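Local structure of N-terminal domain of PorA (28-171) (Porphyromonas gingivalis ATCC 33277, 6KJK) at residues A[49-55]-A[110-116]; A[4-8]-A[124-128]. The protein is a cargo protein of the type IX secretion system that impacts PorXY-SigP signalling, this chain being its N-terminal domain. One frame throughout, in Å; residues are numbered along the deposited sequence. Where two conformers were deposited one is given.

Contact 1 (A[49-55]-A[110-116])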
loop_
_atom_site.group_PDB
_atom_site.type_symbol
_atom_site.label_atom_id
_atom_site.label_comp_id
_atom_site.label_asym_id
_atom_site.label_seq_id
_atom_site.Cartn_x
_atom_site.Cartn_y
_atom_site.Cartn_z
ATOM N N ASN A 49 11.946 -7.765 12.054
ATOM C CA ASN A 49 10.508 -7.958 12.120
ATOM C C ASN A 49 9.818 -6.613 12.022
ATOM O O ASN A 49 10.155 -5.676 12.756
ATOM C CB ASN A 49 10.120 -8.638 13.435
ATOM C CG ASN A 49 10.472 -10.115 13.453
ATOM O OD1 ASN A 49 10.926 -10.664 12.461
ATOM N ND2 ASN A 49 10.209 -10.768 14.570
ATOM N N VAL A 50 8.863 -6.512 11.111
ATOM C CA VAL A 50 8.147 -5.269 10.877
ATOM C C VAL A 50 6.644 -5.520 10.863
ATOM O O VAL A 50 6.168 -6.651 10.735
ATOM C CB VAL A 50 8.598 -4.584 9.579
ATOM C CG1 VAL A 50 10.095 -4.320 9.597
ATOM C CG2 VAL A 50 8.278 -5.437 8.375
ATOM N N ILE A 51 5.887 -4.426 10.970
ATOM C CA ILE A 51 4.452 -4.441 10.717
ATOM C C ILE A 51 4.167 -3.374 9.671
ATOM O O ILE A 51 4.768 -2.286 9.720
ATOM C CB ILE A 51 3.658 -4.144 12.002
ATOM C CG1 ILE A 51 3.863 -5.237 13.035
ATOM C CG2 ILE A 51 2.182 -3.974 11.726
ATOM C CD1 ILE A 51 3.408 -4.817 14.419
ATOM N N GLY A 52 3.287 -3.681 8.737
ATOM C CA GLY A 52 2.858 -2.717 7.715
ATOM C C GLY A 52 1.502 -2.147 8.096
ATOM O O GLY A 52 0.627 -2.880 8.543
ATOM N N LYS A 53 1.370 -0.830 7.959
ATOM C CA LYS A 53 0.136 -0.147 8.342
ATOM C C LYS A 53 -0.286 0.830 7.268
ATOM O O LYS A 53 0.533 1.606 6.759
ATOM C CB LYS A 53 0.282 0.624 9.655
ATOM C CG LYS A 53 0.713 -0.221 10.831
ATOM C CD LYS A 53 0.482 0.511 12.130
ATOM C CE LYS A 53 1.087 -0.274 13.298
ATOM N NZ LYS A 53 0.758 0.364 14.611
ATOM N N ILE A 54 -1.580 0.823 6.976
ATOM C CA ILE A 54 -2.188 1.951 6.288
ATOM C C ILE A 54 -2.424 3.030 7.336
ATOM O O ILE A 54 -3.217 2.842 8.258
ATOM C CB ILE A 54 -3.480 1.533 5.586
ATOM C CG1 ILE A 54 -3.203 0.483 4.508
ATOM C CG2 ILE A 54 -4.236 2.770 5.060
ATOM C CD1 ILE A 54 -2.357 0.981 3.346
ATOM N N THR A 55 -1.717 4.144 7.216
ATOM C CA THR A 55 -1.744 5.188 8.235
ATOM C C THR A 55 -2.660 6.347 7.863
ATOM O O THR A 55 -2.970 7.176 8.735
ATOM C CB THR A 55 -0.328 5.735 8.496
ATOM O OG1 THR A 55 0.160 6.310 7.290
ATOM C CG2 THR A 55 0.643 4.650 8.949
ATOM N N THR A 110 -1.645 6.162 2.638
ATOM C CA THR A 110 -0.236 6.116 3.017
ATOM C C THR A 110 0.007 4.773 3.666
ATOM O O THR A 110 -0.793 4.336 4.496
ATOM C CB THR A 110 0.129 7.267 3.960
ATOM O OG1 THR A 110 -0.120 8.511 3.286
ATOM C CG2 THR A 110 1.596 7.203 4.383
ATOM N N PHE A 111 1.087 4.114 3.277
ATOM C CA PHE A 111 1.523 2.864 3.881
ATOM C C PHE A 111 2.873 3.126 4.523
ATOM O O PHE A 111 3.787 3.665 3.860
ATOM C CB PHE A 111 1.652 1.775 2.821
ATOM C CG PHE A 111 2.291 0.519 3.347
ATOM C CD1 PHE A 111 1.534 -0.463 3.986
ATOM C CD2 PHE A 111 3.660 0.338 3.240
ATOM C CE1 PHE A 111 2.146 -1.631 4.466
ATOM C CE2 PHE A 111 4.284 -0.811 3.730
ATOM C CZ PHE A 111 3.518 -1.786 4.325
ATOM N N SER A 112 3.046 2.682 5.760
ATOM C CA SER A 112 4.367 2.690 6.373
ATOM C C SER A 112 4.683 1.353 7.001
ATOM O O SER A 112 3.817 0.660 7.534
ATOM C CB SER A 112 4.494 3.756 7.475
ATOM O OG SER A 112 4.339 5.057 6.933
ATOM N N CYS A 113 5.964 1.056 6.992
ATOM C CA CYS A 113 6.541 -0.084 7.684
ATOM C C CYS A 113 7.057 0.403 9.039
ATOM O O CYS A 113 7.784 1.397 9.092
ATOM C CB CYS A 113 7.721 -0.584 6.833
ATOM S SG CYS A 113 8.380 -2.193 7.161
ATOM N N PHE A 114 6.691 -0.285 10.108
ATOM C CA PHE A 114 7.177 0.071 11.426
ATOM C C PHE A 114 7.935 -1.110 12.010
ATOM O O PHE A 114 7.615 -2.272 11.709
ATOM C CB PHE A 114 5.999 0.316 12.363
ATOM C CG PHE A 114 5.224 1.553 12.050
ATOM C CD1 PHE A 114 4.202 1.548 11.092
ATOM C CD2 PHE A 114 5.482 2.726 12.745
ATOM C CE1 PHE A 114 3.478 2.703 10.834
ATOM C CE2 PHE A 114 4.749 3.875 12.481
ATOM C CZ PHE A 114 3.749 3.847 11.520
ATOM N N PRO A 115 8.919 -0.858 12.872
ATOM C CA PRO A 115 9.458 -1.945 13.683
ATOM C C PRO A 115 8.323 -2.574 14.461
ATOM O O PRO A 115 7.314 -1.932 14.771
ATOM C CB PRO A 115 10.435 -1.238 14.630
ATOM C CG PRO A 115 10.682 0.103 14.023
ATOM C CD PRO A 115 9.411 0.455 13.325
ATOM N N GLU A 116 8.494 -3.858 14.752
ATOM C CA GLU A 116 7.509 -4.652 15.463
ATOM C C GLU A 116 6.775 -3.888 16.564
ATOM O O GLU A 116 5.568 -4.082 16.765
ATOM C CB GLU A 116 8.210 -5.862 16.063
ATOM C CG GLU A 116 7.418 -7.065 15.886
ATOM C CD GLU A 116 7.919 -8.168 16.724
ATOM O OE1 GLU A 116 9.120 -8.528 16.662
ATOM O OE2 GLU A 116 7.080 -8.649 17.478
HETATM O O HOH W 1 11.473 -4.611 14.881
HETATM O O HOH W 2 2.769 7.069 7.877
#
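Two neighbouring antiparallel strands of the mixed five-stranded sheet meet here: 49-55 on strand 48-58 and 110-116 on strand 105-115. Their axes come within 4.5 Å, with N-to-C directions 149° apart. Hydrogen-bonded and non-hydrogen-bonded pairs alternate. Ile-51 faces Phe-114, with Ile-51 N to Phe-114 O at 2.9 Å and Phe-114 N to Ile-51 O at 2.8 Å. Lys-53 and Ser-112 pair the same way: Lys-53 N to Ser-112 O and Ser-112 N to Lys-53 O are both 2.9 Å. Thr-55 N adds a bond to Thr-110 O (2.9 Å).

The two faces differ. On one, Ile-54 CD1 packs 4.1 Å from Phe-111 CB, and the Phe-111 ring comes close to Gly-52, its CE1 3.5 Å from Gly-52 CA. A beta carbon on Gly-52 would clash with this ring. Leu-92 and Leu-94 of the second sheet touch this face. On the other, Lys-53 CG lies 3.9 Å from Phe-114 CD1, and Thr-55 CG2 meets the ring edge. Water 2 bridges Thr-55 OG1 and Ser-112 OG; the latter also bonds Thr-126.

Just past the end of strand 105-115, Glu-116 N donates to Asn-49 O (3.2 Å), and Asn-49 ND2 to Glu-116 OE1 (3.3 Å). Backbone bonds thus set the register, while the apolar face joins the core between the sheets and the mixed face carries polar groups.

Contact 2 (A[4-8]-A[124-128])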
loop_
_atom_site.group_PDB
_atom_site.type_symbol
_atom_site.label_atom_id
_atom_site.label_comp_id
_atom_site.label_asym_id
_atom_site.label_seq_id
_atom_site.Cartn_x
_atom_site.Cartn_y
_atom_site.Cartn_z
ATOM N N GLN A 4 17.677 1.424 5.887
ATOM C CA GLN A 4 17.957 0.042 5.491
ATOM C C GLN A 4 16.723 -0.696 4.986
ATOM O O GLN A 4 16.842 -1.697 4.307
ATOM C CB GLN A 4 18.593 -0.750 6.639
ATOM C CG GLN A 4 19.833 -0.097 7.260
ATOM C CD GLN A 4 21.130 -0.486 6.573
ATOM O OE1 GLN A 4 21.289 -1.613 6.106
ATOM N NE2 GLN A 4 22.066 0.453 6.506
ATOM N N VAL A 5 15.527 -0.200 5.293
ATOM C CA VAL A 5 14.286 -0.775 4.774
ATOM C C VAL A 5 13.771 0.157 3.696
ATOM O O VAL A 5 13.649 1.369 3.932
ATOM C CB VAL A 5 13.236 -0.947 5.880
ATOM C CG1 VAL A 5 11.938 -1.441 5.281
ATOM C CG2 VAL A 5 13.764 -1.907 6.919
ATOM N N VAL A 6 13.490 -0.386 2.517
ATOM C CA VAL A 6 13.008 0.392 1.386
ATOM C C VAL A 6 11.774 -0.271 0.796
ATOM O O VAL A 6 11.507 -1.461 1.011
ATOM C CB VAL A 6 14.072 0.629 0.282
ATOM C CG1 VAL A 6 15.292 1.316 0.881
ATOM C CG2 VAL A 6 14.497 -0.684 -0.377
ATOM N N ILE A 7 11.034 0.510 0.027
ATOM C CA ILE A 7 9.922 0.023 -0.772
ATOM C C ILE A 7 10.331 0.125 -2.230
ATOM O O ILE A 7 10.893 1.145 -2.655
ATOM C CB ILE A 7 8.649 0.825 -0.463
ATOM C CG1 ILE A 7 8.259 0.566 1.009
ATOM C CG2 ILE A 7 7.510 0.427 -1.389
ATOM C CD1 ILE A 7 7.292 1.592 1.600
ATOM N N LYS A 8 10.119 -0.947 -2.974
ATOM C CA LYS A 8 10.436 -1.030 -4.384
ATOM C C LYS A 8 9.138 -1.170 -5.170
ATOM O O LYS A 8 8.234 -1.924 -4.774
ATOM C CB LYS A 8 11.319 -2.265 -4.621
ATOM C CG LYS A 8 11.851 -2.465 -6.017
ATOM C CD LYS A 8 12.818 -3.636 -6.051
ATOM C CE LYS A 8 13.441 -3.828 -7.409
ATOM N NZ LYS A 8 14.526 -4.852 -7.307
ATOM N N LEU A 124 9.971 2.995 9.345
ATOM C CA LEU A 124 11.187 2.633 8.633
ATOM C C LEU A 124 11.140 2.989 7.158
ATOM O O LEU A 124 12.190 3.195 6.538
ATOM C CB LEU A 124 11.428 1.120 8.734
ATOM C CG LEU A 124 11.446 0.600 10.171
ATOM C CD1 LEU A 124 11.333 -0.910 10.203
ATOM C CD2 LEU A 124 12.716 1.052 10.880
ATOM N N ALA A 125 9.942 3.031 6.571
ATOM C CA ALA A 125 9.750 3.344 5.169
ATOM C C ALA A 125 8.288 3.683 4.966
ATOM O O ALA A 125 7.427 3.096 5.614
ATOM C CB ALA A 125 10.108 2.161 4.260
ATOM N N THR A 126 8.028 4.627 4.076
ATOM C CA THR A 126 6.679 5.106 3.828
ATOM C C THR A 126 6.509 5.344 2.344
ATOM O O THR A 126 7.420 5.861 1.676
ATOM C CB THR A 126 6.485 6.439 4.567
ATOM O OG1 THR A 126 6.574 6.187 5.968
ATOM C CG2 THR A 126 5.128 7.079 4.252
ATOM N N VAL A 127 5.329 4.995 1.838
ATOM C CA VAL A 127 4.942 5.327 0.480
ATOM C C VAL A 127 3.527 5.878 0.519
ATOM O O VAL A 127 2.673 5.401 1.286
ATOM C CB VAL A 127 5.064 4.120 -0.479
ATOM C CG1 VAL A 127 4.205 2.932 -0.035
ATOM C CG2 VAL A 127 4.790 4.511 -1.911
ATOM N N ASN A 128 3.305 6.904 -0.280
ATOM C CA ASN A 128 1.985 7.486 -0.478
ATOM C C ASN A 128 1.463 7.014 -1.823
ATOM O O ASN A 128 2.180 7.086 -2.827
ATOM C CB ASN A 128 2.051 9.019 -0.445
ATOM C CG ASN A 128 2.657 9.510 0.800
ATOM O OD1 ASN A 128 2.046 9.426 1.879
ATOM N ND2 ASN A 128 3.901 9.964 0.712
HETATM O O HOH W 3 14.728 2.074 6.941
#
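Val-5 begins the contact, on the first strand of the domain. Its CB lies 4.0 Å from Leu-124 CB, and its CG1 is 4.2 Å from Ala-125 CB. Water 3 joins the two backbones: Val-5 N donates to it at 2.9 Å, and it donates to Leu-124 O at 2.8 Å. Val-6 points its side chain away, onto Ile-41 of strand 31-42, a partner of strand 5-9 in its own sheet. Ile-7 turns back toward 124-128. Its CD1 reaches Ala-125 CB at 3.9 Å and Val-127 CG1 at 3.7 Å, so the end of the side chain sits between these two residues.

Strands 5-8 and 125-128 belong to different sheets. Their axes are 6.6 Å apart at closest and 26° from parallel, and no direct hydrogen bond links the segments. This is apolar packing between two sheets at close range. Val-5, Ile-7, Ala-125 and Val-127 all direct their side chains into the gap. Thr-126 points away, its hydroxyl bonded to Ser-112. The short side chain of Ala-125 is consistent with the close approach; Val-5 O is 3.6 Å from Ala-125 CB. Apolar packing therefore holds the two sheets together here, with one water bridge at the Val-5 end.

In the fold
Contact 1 pairs strands within one sheet, whereas contact 2 joins that sheet to the other. Their centres are about 9 Å apart. They meet because strands 105-115 and 125-133 follow each other in the chain and lie side by side in the mixed sheet. Two hydrogen bonds link them, Cys-113 O to Leu-124 N at 2.7 Å and Ser-112 OG to Thr-126 OG1, also at 2.7 Å. Thr-110 CG2 packs on Thr-126 CG2 at 3.5 Å. On the inner side, Val-5 touches Cys-113 and Val-127 touches Phe-111, so side chains of both contacts meet in the apolar space between the two sheets. Along the chain, contact 1 falls between the two segments of contact 2.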